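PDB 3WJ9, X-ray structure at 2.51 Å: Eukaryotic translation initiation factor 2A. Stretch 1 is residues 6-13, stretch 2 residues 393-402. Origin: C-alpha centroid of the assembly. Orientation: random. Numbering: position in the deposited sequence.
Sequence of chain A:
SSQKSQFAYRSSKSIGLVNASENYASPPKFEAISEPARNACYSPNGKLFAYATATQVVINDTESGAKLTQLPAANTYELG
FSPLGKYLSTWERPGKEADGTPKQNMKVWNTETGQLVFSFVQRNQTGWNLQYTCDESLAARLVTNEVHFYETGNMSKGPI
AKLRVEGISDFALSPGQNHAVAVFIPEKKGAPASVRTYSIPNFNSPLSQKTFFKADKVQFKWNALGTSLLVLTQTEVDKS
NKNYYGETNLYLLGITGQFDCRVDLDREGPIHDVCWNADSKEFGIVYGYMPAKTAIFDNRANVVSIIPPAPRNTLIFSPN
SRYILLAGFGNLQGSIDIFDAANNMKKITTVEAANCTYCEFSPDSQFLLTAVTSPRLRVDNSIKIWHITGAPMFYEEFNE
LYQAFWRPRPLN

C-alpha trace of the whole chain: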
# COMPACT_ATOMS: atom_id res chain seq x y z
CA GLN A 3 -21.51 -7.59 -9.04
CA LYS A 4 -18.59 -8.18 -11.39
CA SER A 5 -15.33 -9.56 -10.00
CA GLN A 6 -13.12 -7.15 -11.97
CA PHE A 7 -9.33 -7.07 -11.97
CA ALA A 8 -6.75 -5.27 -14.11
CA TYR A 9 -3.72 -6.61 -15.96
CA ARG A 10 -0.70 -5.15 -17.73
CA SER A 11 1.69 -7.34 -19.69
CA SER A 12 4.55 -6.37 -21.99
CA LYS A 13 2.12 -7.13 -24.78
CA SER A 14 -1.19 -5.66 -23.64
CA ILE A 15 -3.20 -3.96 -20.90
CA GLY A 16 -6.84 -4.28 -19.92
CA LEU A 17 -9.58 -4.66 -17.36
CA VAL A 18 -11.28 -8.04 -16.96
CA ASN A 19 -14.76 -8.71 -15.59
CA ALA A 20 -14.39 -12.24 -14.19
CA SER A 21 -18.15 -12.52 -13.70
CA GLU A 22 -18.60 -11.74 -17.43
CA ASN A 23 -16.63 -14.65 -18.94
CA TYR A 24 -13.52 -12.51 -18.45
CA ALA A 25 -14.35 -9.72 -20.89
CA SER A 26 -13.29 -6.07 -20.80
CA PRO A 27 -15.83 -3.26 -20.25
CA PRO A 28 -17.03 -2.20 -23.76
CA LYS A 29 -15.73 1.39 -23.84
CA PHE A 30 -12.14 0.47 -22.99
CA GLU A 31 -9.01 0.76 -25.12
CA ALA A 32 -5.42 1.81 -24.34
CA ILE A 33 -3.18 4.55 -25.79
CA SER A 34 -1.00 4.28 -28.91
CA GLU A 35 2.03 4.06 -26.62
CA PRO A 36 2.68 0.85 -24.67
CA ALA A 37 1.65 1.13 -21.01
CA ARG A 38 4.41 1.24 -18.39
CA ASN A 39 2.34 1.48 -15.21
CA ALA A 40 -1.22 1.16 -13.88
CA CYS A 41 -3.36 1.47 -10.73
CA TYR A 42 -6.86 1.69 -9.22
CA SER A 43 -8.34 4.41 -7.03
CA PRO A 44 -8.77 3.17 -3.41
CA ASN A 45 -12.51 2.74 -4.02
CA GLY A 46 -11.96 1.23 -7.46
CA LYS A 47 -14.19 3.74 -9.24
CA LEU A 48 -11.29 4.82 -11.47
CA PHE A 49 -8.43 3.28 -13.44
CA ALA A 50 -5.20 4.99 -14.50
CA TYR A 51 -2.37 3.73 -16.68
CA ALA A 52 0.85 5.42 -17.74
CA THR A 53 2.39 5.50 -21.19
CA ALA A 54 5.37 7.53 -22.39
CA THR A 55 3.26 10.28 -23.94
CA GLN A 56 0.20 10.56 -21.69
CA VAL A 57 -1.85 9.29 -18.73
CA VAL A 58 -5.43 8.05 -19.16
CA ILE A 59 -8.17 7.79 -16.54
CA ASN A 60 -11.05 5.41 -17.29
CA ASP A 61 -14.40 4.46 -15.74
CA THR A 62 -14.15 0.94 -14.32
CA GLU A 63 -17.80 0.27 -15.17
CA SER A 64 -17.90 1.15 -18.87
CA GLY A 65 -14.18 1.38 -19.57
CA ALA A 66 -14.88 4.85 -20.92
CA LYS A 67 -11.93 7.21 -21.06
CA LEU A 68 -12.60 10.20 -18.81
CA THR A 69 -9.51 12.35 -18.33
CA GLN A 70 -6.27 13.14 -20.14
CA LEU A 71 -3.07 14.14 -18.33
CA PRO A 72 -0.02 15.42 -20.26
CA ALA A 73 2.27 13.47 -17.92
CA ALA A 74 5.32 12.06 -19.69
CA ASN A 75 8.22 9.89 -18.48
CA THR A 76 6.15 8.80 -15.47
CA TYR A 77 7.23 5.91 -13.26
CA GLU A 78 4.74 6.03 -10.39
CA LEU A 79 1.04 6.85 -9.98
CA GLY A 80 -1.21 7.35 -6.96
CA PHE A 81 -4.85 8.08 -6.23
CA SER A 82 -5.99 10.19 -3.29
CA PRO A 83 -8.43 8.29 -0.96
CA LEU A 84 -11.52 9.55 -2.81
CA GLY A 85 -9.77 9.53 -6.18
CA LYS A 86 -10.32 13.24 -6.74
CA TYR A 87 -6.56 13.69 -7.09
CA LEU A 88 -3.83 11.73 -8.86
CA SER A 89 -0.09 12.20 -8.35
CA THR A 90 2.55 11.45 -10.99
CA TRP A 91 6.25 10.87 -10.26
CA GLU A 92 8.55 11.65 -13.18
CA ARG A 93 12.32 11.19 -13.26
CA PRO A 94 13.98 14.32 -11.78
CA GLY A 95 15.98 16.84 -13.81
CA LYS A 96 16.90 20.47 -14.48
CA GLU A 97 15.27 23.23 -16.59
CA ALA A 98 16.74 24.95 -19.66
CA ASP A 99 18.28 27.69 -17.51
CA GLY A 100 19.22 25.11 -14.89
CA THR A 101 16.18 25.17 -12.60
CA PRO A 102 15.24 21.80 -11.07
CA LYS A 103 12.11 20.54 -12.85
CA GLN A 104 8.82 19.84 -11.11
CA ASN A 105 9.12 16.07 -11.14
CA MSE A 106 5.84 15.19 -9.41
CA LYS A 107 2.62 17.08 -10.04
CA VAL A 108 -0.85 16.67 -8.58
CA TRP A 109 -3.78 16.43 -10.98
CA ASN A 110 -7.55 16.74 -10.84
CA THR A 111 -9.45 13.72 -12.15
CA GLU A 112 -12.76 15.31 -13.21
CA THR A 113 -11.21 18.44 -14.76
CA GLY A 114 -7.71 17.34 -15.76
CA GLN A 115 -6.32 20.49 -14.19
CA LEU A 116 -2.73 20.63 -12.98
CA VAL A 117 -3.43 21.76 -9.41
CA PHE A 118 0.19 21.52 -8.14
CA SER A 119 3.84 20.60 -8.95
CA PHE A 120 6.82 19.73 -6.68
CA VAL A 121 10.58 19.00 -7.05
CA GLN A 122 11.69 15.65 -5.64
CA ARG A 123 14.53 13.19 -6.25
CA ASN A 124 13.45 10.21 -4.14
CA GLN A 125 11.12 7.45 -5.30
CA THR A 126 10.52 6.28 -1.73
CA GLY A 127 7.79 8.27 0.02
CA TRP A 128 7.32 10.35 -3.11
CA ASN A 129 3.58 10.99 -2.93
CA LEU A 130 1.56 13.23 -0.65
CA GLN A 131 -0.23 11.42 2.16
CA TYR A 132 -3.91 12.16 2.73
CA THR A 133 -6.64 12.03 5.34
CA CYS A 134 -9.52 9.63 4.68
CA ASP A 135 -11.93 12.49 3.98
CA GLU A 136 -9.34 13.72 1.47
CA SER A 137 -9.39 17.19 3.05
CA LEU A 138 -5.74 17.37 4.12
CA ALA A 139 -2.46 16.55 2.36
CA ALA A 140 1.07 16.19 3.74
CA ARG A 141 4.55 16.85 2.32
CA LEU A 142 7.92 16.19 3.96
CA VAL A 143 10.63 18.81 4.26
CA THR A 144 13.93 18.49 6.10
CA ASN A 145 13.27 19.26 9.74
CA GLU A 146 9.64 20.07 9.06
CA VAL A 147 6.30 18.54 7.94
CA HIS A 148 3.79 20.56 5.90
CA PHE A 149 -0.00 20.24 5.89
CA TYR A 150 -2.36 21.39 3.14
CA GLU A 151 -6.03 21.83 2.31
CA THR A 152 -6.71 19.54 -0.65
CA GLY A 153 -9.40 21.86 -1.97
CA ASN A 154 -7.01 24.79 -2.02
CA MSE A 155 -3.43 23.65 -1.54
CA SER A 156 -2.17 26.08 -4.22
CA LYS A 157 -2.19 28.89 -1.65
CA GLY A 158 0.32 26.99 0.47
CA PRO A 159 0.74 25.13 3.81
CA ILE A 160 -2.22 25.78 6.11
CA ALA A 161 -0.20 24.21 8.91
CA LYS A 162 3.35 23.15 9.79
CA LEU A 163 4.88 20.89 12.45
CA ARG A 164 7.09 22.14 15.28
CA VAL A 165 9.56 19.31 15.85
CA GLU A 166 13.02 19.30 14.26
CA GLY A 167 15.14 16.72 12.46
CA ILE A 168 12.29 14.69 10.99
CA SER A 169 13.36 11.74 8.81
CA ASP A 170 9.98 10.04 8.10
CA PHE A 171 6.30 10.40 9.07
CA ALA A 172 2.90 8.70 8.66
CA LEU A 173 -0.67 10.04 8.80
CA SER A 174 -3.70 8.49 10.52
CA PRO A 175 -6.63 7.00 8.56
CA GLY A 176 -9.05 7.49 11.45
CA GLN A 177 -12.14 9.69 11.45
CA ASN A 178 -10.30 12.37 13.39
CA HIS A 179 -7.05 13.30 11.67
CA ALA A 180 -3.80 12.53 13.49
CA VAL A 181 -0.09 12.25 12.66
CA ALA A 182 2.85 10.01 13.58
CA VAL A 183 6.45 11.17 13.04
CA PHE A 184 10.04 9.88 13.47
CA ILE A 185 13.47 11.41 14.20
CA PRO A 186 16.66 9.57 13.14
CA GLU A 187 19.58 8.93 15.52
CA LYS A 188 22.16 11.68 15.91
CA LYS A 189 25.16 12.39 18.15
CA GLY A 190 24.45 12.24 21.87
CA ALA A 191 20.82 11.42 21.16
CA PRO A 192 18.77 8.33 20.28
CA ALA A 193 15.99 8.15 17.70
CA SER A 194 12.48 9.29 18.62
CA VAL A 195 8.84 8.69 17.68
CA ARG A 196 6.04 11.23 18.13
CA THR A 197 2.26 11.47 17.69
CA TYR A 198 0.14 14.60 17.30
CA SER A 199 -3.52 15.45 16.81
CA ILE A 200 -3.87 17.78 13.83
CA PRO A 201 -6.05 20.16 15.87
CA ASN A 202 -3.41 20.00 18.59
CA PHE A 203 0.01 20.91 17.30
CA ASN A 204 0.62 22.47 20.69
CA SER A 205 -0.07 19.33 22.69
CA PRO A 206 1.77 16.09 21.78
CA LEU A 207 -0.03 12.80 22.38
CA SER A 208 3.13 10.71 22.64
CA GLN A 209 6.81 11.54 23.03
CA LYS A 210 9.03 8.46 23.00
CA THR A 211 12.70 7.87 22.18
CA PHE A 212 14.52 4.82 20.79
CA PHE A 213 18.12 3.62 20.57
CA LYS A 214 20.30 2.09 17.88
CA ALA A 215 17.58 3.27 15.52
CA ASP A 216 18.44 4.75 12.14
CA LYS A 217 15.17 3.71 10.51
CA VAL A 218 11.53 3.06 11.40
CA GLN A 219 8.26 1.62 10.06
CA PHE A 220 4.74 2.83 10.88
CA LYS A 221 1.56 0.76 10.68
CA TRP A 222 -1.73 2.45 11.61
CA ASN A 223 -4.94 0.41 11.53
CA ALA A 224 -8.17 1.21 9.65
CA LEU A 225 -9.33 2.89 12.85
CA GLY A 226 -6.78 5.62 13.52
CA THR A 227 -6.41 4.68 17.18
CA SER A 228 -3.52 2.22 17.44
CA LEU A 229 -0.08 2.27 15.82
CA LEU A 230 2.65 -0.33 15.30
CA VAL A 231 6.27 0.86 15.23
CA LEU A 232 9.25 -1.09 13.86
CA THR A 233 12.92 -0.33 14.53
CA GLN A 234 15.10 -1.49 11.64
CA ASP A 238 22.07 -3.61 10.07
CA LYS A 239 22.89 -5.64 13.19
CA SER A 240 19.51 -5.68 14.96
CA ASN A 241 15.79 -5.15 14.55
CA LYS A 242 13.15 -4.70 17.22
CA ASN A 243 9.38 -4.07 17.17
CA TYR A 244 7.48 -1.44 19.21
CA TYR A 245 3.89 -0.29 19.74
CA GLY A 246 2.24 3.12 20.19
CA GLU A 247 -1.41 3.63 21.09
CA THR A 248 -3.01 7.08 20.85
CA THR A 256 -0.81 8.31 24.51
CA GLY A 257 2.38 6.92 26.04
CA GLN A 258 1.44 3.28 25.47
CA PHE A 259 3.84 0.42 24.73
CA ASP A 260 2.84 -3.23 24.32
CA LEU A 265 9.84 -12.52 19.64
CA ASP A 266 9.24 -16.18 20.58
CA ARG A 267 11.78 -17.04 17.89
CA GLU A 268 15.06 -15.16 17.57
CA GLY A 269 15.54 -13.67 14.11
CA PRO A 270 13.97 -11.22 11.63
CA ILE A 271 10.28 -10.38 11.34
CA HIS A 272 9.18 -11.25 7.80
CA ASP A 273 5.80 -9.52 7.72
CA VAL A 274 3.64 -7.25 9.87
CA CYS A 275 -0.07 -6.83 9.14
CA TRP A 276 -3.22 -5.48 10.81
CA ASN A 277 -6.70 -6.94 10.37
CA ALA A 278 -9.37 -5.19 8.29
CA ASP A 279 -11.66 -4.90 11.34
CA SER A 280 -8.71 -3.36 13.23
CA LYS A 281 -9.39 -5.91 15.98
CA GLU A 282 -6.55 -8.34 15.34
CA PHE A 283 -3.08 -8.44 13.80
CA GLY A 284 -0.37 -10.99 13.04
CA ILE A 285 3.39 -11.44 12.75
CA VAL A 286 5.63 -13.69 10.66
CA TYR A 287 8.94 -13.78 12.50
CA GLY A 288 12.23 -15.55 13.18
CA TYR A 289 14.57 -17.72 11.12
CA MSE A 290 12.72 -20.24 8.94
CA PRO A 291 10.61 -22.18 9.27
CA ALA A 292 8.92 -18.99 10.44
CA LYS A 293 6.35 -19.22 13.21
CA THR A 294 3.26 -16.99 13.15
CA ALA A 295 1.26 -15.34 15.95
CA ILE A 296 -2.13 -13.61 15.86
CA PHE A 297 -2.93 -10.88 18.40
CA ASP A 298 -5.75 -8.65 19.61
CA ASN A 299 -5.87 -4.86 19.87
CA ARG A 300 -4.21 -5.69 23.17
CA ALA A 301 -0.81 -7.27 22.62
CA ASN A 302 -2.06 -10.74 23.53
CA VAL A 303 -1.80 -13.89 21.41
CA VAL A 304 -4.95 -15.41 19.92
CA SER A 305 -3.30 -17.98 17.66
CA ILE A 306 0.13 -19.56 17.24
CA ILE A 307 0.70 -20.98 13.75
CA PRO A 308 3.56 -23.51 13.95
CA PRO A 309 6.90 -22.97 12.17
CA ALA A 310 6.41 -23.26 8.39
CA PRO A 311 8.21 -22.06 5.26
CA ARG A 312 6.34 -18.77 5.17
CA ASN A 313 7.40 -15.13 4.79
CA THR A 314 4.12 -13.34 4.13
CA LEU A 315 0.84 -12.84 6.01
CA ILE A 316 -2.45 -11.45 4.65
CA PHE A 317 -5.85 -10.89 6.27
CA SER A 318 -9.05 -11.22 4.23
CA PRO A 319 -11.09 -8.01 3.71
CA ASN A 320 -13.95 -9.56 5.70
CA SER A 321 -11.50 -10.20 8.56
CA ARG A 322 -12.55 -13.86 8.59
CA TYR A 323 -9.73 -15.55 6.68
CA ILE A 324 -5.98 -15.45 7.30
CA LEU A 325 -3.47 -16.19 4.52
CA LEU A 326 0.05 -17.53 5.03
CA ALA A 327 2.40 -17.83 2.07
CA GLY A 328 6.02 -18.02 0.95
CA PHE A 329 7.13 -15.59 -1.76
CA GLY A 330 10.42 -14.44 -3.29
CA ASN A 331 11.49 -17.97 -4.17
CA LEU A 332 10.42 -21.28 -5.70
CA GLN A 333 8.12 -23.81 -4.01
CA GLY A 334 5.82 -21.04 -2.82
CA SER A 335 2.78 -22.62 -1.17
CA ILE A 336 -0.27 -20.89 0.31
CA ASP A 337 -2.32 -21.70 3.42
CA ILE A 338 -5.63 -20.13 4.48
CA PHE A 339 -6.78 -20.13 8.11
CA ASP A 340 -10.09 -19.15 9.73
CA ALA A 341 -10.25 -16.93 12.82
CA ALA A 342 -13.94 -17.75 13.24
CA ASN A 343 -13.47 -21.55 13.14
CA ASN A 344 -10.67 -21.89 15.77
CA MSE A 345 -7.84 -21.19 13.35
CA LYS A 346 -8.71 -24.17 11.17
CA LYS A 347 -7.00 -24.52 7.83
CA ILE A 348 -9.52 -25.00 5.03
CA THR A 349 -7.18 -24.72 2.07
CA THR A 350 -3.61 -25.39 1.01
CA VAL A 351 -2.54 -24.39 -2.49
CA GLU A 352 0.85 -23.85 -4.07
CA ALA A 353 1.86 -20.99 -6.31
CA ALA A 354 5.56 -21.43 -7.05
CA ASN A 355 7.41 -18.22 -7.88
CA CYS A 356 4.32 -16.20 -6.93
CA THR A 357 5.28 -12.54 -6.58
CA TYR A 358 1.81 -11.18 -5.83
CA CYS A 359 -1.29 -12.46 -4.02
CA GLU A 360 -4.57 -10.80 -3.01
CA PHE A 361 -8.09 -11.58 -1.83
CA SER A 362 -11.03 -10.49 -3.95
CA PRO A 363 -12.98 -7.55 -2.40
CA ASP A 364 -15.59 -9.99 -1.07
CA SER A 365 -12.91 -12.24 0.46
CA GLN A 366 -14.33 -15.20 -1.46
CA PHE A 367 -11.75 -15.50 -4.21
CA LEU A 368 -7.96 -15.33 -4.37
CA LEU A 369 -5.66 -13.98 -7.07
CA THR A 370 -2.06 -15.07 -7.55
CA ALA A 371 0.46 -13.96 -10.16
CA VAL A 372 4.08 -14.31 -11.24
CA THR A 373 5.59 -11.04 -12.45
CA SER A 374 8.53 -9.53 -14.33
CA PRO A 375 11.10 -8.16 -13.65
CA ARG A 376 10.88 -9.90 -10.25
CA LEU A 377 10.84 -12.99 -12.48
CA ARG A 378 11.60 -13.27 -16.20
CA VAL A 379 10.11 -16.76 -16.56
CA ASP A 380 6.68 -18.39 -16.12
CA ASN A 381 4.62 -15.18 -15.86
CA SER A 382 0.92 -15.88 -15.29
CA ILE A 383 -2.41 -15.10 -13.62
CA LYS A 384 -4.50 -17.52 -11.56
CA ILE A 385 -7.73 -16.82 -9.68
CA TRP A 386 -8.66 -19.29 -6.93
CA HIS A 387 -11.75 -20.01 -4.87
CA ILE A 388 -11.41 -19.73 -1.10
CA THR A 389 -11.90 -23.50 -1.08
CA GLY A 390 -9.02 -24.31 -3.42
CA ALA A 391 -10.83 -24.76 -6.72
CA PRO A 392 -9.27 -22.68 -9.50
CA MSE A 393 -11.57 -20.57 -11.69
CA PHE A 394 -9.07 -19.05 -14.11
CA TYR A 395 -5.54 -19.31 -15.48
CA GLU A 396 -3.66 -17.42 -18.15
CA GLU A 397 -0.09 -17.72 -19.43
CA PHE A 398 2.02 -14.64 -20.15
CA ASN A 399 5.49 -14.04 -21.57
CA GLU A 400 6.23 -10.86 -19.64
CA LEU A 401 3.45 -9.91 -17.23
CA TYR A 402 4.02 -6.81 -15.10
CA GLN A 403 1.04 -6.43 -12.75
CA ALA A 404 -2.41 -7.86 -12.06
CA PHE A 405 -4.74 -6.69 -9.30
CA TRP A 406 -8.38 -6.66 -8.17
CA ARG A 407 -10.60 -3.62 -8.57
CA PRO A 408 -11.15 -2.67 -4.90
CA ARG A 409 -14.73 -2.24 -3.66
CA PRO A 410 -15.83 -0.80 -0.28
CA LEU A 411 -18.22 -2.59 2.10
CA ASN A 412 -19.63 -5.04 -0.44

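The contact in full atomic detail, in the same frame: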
# COMPACT_ATOMS: atom_id res chain seq x y z
N GLN A 6 -14.07 -7.74 -11.03
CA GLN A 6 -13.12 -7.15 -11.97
C GLN A 6 -11.71 -7.05 -11.41
O GLN A 6 -11.51 -6.73 -10.24
CB GLN A 6 -13.59 -5.77 -12.44
CG GLN A 6 -12.70 -5.14 -13.51
CD GLN A 6 -13.09 -3.71 -13.88
OE1 GLN A 6 -12.23 -2.88 -14.16
NE2 GLN A 6 -14.39 -3.44 -13.88
N PHE A 7 -10.73 -7.32 -12.27
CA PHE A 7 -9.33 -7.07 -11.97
C PHE A 7 -8.67 -6.43 -13.19
O PHE A 7 -9.24 -6.45 -14.29
CB PHE A 7 -8.61 -8.36 -11.58
CG PHE A 7 -8.57 -9.39 -12.67
CD1 PHE A 7 -9.57 -10.34 -12.78
CD2 PHE A 7 -7.51 -9.42 -13.57
CE1 PHE A 7 -9.53 -11.30 -13.78
CE2 PHE A 7 -7.47 -10.38 -14.58
CZ PHE A 7 -8.48 -11.32 -14.68
N ALA A 8 -7.49 -5.86 -13.01
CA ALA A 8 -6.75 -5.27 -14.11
C ALA A 8 -5.49 -6.08 -14.40
O ALA A 8 -5.00 -6.80 -13.53
CB ALA A 8 -6.39 -3.83 -13.81
N TYR A 9 -4.97 -5.95 -15.61
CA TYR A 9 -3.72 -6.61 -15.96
C TYR A 9 -2.91 -5.73 -16.90
O TYR A 9 -3.47 -4.97 -17.69
CB TYR A 9 -3.97 -7.97 -16.61
CG TYR A 9 -4.50 -7.90 -18.03
CD1 TYR A 9 -5.86 -7.81 -18.28
CD2 TYR A 9 -3.63 -7.94 -19.12
CE1 TYR A 9 -6.34 -7.74 -19.57
CE2 TYR A 9 -4.11 -7.87 -20.41
CZ TYR A 9 -5.47 -7.77 -20.63
OH TYR A 9 -5.95 -7.71 -21.92
N ARG A 10 -1.59 -5.83 -16.81
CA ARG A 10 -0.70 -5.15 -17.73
C ARG A 10 0.50 -6.01 -18.04
O ARG A 10 1.37 -6.21 -17.20
CB ARG A 10 -0.26 -3.80 -17.17
CG ARG A 10 0.62 -3.01 -18.13
CD ARG A 10 1.08 -1.70 -17.51
NE ARG A 10 1.92 -1.91 -16.33
CZ ARG A 10 3.24 -2.04 -16.37
NH1 ARG A 10 3.88 -1.98 -17.53
NH2 ARG A 10 3.92 -2.23 -15.26
N SER A 11 0.54 -6.55 -19.25
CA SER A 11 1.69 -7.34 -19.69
C SER A 11 2.51 -6.52 -20.67
O SER A 11 2.09 -5.45 -21.11
CB SER A 11 1.23 -8.65 -20.33
OG SER A 11 0.45 -8.41 -21.49
N SER A 12 3.69 -7.03 -21.02
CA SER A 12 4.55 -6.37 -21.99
C SER A 12 3.86 -6.24 -23.34
O SER A 12 4.26 -5.44 -24.19
CB SER A 12 5.86 -7.14 -22.16
OG SER A 12 5.63 -8.43 -22.69
N LYS A 13 2.81 -7.02 -23.51
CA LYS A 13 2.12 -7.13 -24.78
C LYS A 13 0.81 -6.35 -24.81
O LYS A 13 0.44 -5.78 -25.84
CB LYS A 13 1.87 -8.61 -25.08
CG LYS A 13 0.50 -8.97 -25.59
CD LYS A 13 0.60 -10.31 -26.29
CE LYS A 13 -0.72 -10.85 -26.74
NZ LYS A 13 -0.53 -12.30 -26.98
N MSE A 393 -10.51 -21.02 -10.80
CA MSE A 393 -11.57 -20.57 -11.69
C MSE A 393 -11.03 -19.95 -12.96
O MSE A 393 -11.80 -19.67 -13.90
CB MSE A 393 -12.51 -19.59 -10.99
CG MSE A 393 -11.81 -18.79 -9.90
SE MSE A 393 -13.11 -17.55 -9.11
CE MSE A 393 -13.16 -18.31 -7.30
N PHE A 394 -9.72 -19.72 -13.00
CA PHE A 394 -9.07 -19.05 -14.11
C PHE A 394 -7.57 -19.30 -14.12
O PHE A 394 -6.97 -19.56 -13.08
CB PHE A 394 -9.34 -17.55 -14.08
CG PHE A 394 -8.96 -16.84 -15.34
CD1 PHE A 394 -9.68 -17.05 -16.50
CD2 PHE A 394 -7.90 -15.95 -15.37
CE1 PHE A 394 -9.34 -16.40 -17.67
CE2 PHE A 394 -7.56 -15.30 -16.53
CZ PHE A 394 -8.29 -15.52 -17.68
N TYR A 395 -6.99 -19.24 -15.32
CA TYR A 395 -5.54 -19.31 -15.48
C TYR A 395 -5.16 -18.81 -16.86
O TYR A 395 -5.83 -19.10 -17.85
CB TYR A 395 -5.02 -20.74 -15.29
CG TYR A 395 -3.54 -20.86 -15.53
CD1 TYR A 395 -2.62 -20.57 -14.53
CD2 TYR A 395 -3.04 -21.27 -16.77
CE1 TYR A 395 -1.26 -20.69 -14.74
CE2 TYR A 395 -1.69 -21.38 -16.99
CZ TYR A 395 -0.80 -21.09 -15.98
OH TYR A 395 0.55 -21.20 -16.20
N GLU A 396 -4.07 -18.07 -16.92
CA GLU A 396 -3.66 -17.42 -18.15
C GLU A 396 -2.15 -17.27 -18.19
O GLU A 396 -1.54 -16.76 -17.26
CB GLU A 396 -4.37 -16.07 -18.27
CG GLU A 396 -4.14 -15.32 -19.56
CD GLU A 396 -5.20 -14.26 -19.81
OE1 GLU A 396 -6.40 -14.58 -19.72
OE2 GLU A 396 -4.83 -13.08 -20.03
N GLU A 397 -1.54 -17.74 -19.28
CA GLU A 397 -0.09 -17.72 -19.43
C GLU A 397 0.37 -16.43 -20.09
O GLU A 397 -0.23 -15.97 -21.06
CB GLU A 397 0.37 -18.93 -20.24
CG GLU A 397 1.88 -19.05 -20.39
CD GLU A 397 2.27 -20.02 -21.49
OE1 GLU A 397 3.38 -20.60 -21.41
OE2 GLU A 397 1.47 -20.20 -22.43
N PHE A 398 1.44 -15.84 -19.56
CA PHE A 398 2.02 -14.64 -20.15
C PHE A 398 3.50 -14.86 -20.44
O PHE A 398 4.14 -15.73 -19.85
CB PHE A 398 1.85 -13.44 -19.22
CG PHE A 398 0.42 -13.03 -18.99
CD1 PHE A 398 -0.33 -13.64 -18.00
CD2 PHE A 398 -0.16 -12.04 -19.75
CE1 PHE A 398 -1.64 -13.27 -17.78
CE2 PHE A 398 -1.47 -11.66 -19.54
CZ PHE A 398 -2.21 -12.28 -18.55
N ASN A 399 4.05 -14.06 -21.35
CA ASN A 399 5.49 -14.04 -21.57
C ASN A 399 6.15 -13.10 -20.57
O ASN A 399 7.00 -13.51 -19.79
CB ASN A 399 5.83 -13.60 -23.00
CG ASN A 399 7.32 -13.41 -23.22
OD1 ASN A 399 7.83 -12.29 -23.10
ND2 ASN A 399 8.02 -14.49 -23.53
N GLU A 400 5.74 -11.84 -20.60
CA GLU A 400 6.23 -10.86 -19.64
C GLU A 400 5.09 -10.06 -19.03
O GLU A 400 4.72 -8.99 -19.53
CB GLU A 400 7.24 -9.92 -20.31
CG GLU A 400 8.18 -9.23 -19.33
CD GLU A 400 9.28 -8.46 -20.03
OE1 GLU A 400 9.08 -8.06 -21.20
OE2 GLU A 400 10.34 -8.24 -19.42
N LEU A 401 4.52 -10.59 -17.96
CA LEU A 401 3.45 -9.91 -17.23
C LEU A 401 4.05 -8.99 -16.16
O LEU A 401 5.01 -9.35 -15.49
CB LEU A 401 2.50 -10.92 -16.58
CG LEU A 401 1.41 -10.35 -15.68
CD1 LEU A 401 0.37 -9.59 -16.50
CD2 LEU A 401 0.76 -11.44 -14.85
N TYR A 402 3.46 -7.81 -16.01
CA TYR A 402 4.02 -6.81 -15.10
C TYR A 402 3.21 -6.67 -13.81
O TYR A 402 3.77 -6.72 -12.72
CB TYR A 402 4.13 -5.47 -15.82
CG TYR A 402 5.12 -5.51 -16.96
CD1 TYR A 402 6.33 -6.18 -16.82
CD2 TYR A 402 4.86 -4.89 -18.17
CE1 TYR A 402 7.25 -6.23 -17.84
CE2 TYR A 402 5.78 -4.93 -19.21
CZ TYR A 402 6.97 -5.60 -19.04
OH TYR A 402 7.90 -5.65 -20.06

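Residues from the two ends of the chain, at least 387 positions apart in sequence, meet along a short antiparallel pairing that buries 461 Å² in total. Its centre is the non-hydrogen-bonded pair of Ser 11 and Leu 401, whose CA atoms lie 4.0 Å apart. As expected for such a pair, the backbone hydrogen bonds come from the neighbouring residues: Tyr 402 N donates to Arg 10 O (2.9 Å), and Ser 12 N donates to Glu 400 O (2.7 Å). The same carbonyl accepts a weak hydrogen bond from the Ser 12 hydroxyl, with OG 3.3 Å from Glu 400 O, so Ser 12 fastens the end of the pairing through both main chain and side chain.

Away from this pairing the backbones diverge, and the CA atoms of Phe 7 and Phe 394 are 12.2 Å apart. Aromatic side chains reach across the gap. Phe 7 and Phe 394 both point toward the opposing stretch and meet obliquely, CZ of Phe 7 lying 4.5 Å from CE2 of Phe 394. Tyr 9 CD2 similarly approaches Phe 398 CE2 at 4.3 Å; the latter ring also packs against Ser 11, with CD2 of Phe 398 3.7 Å from Ser 11 CB. Here the small serine side chain sits on the same face of the sheet as Leu 401, and its CB is 4.0 Å from Leu 401 CD1.

Tyr 402, in the m rotamer, has the largest area covered by the other stretch. Its CB lies over one face of the Arg 10 guanidinium, while its CD2 is 3.1 Å from Arg 10 NH1. The extended first part of the arginine side chain, with chi1 and chi2 both t, carries the charged group to this position, and NH1 is hydrogen-bonded elsewhere in the structure. Farther along the tyrosine, OH lies 3.3 Å from Ser 12 CB.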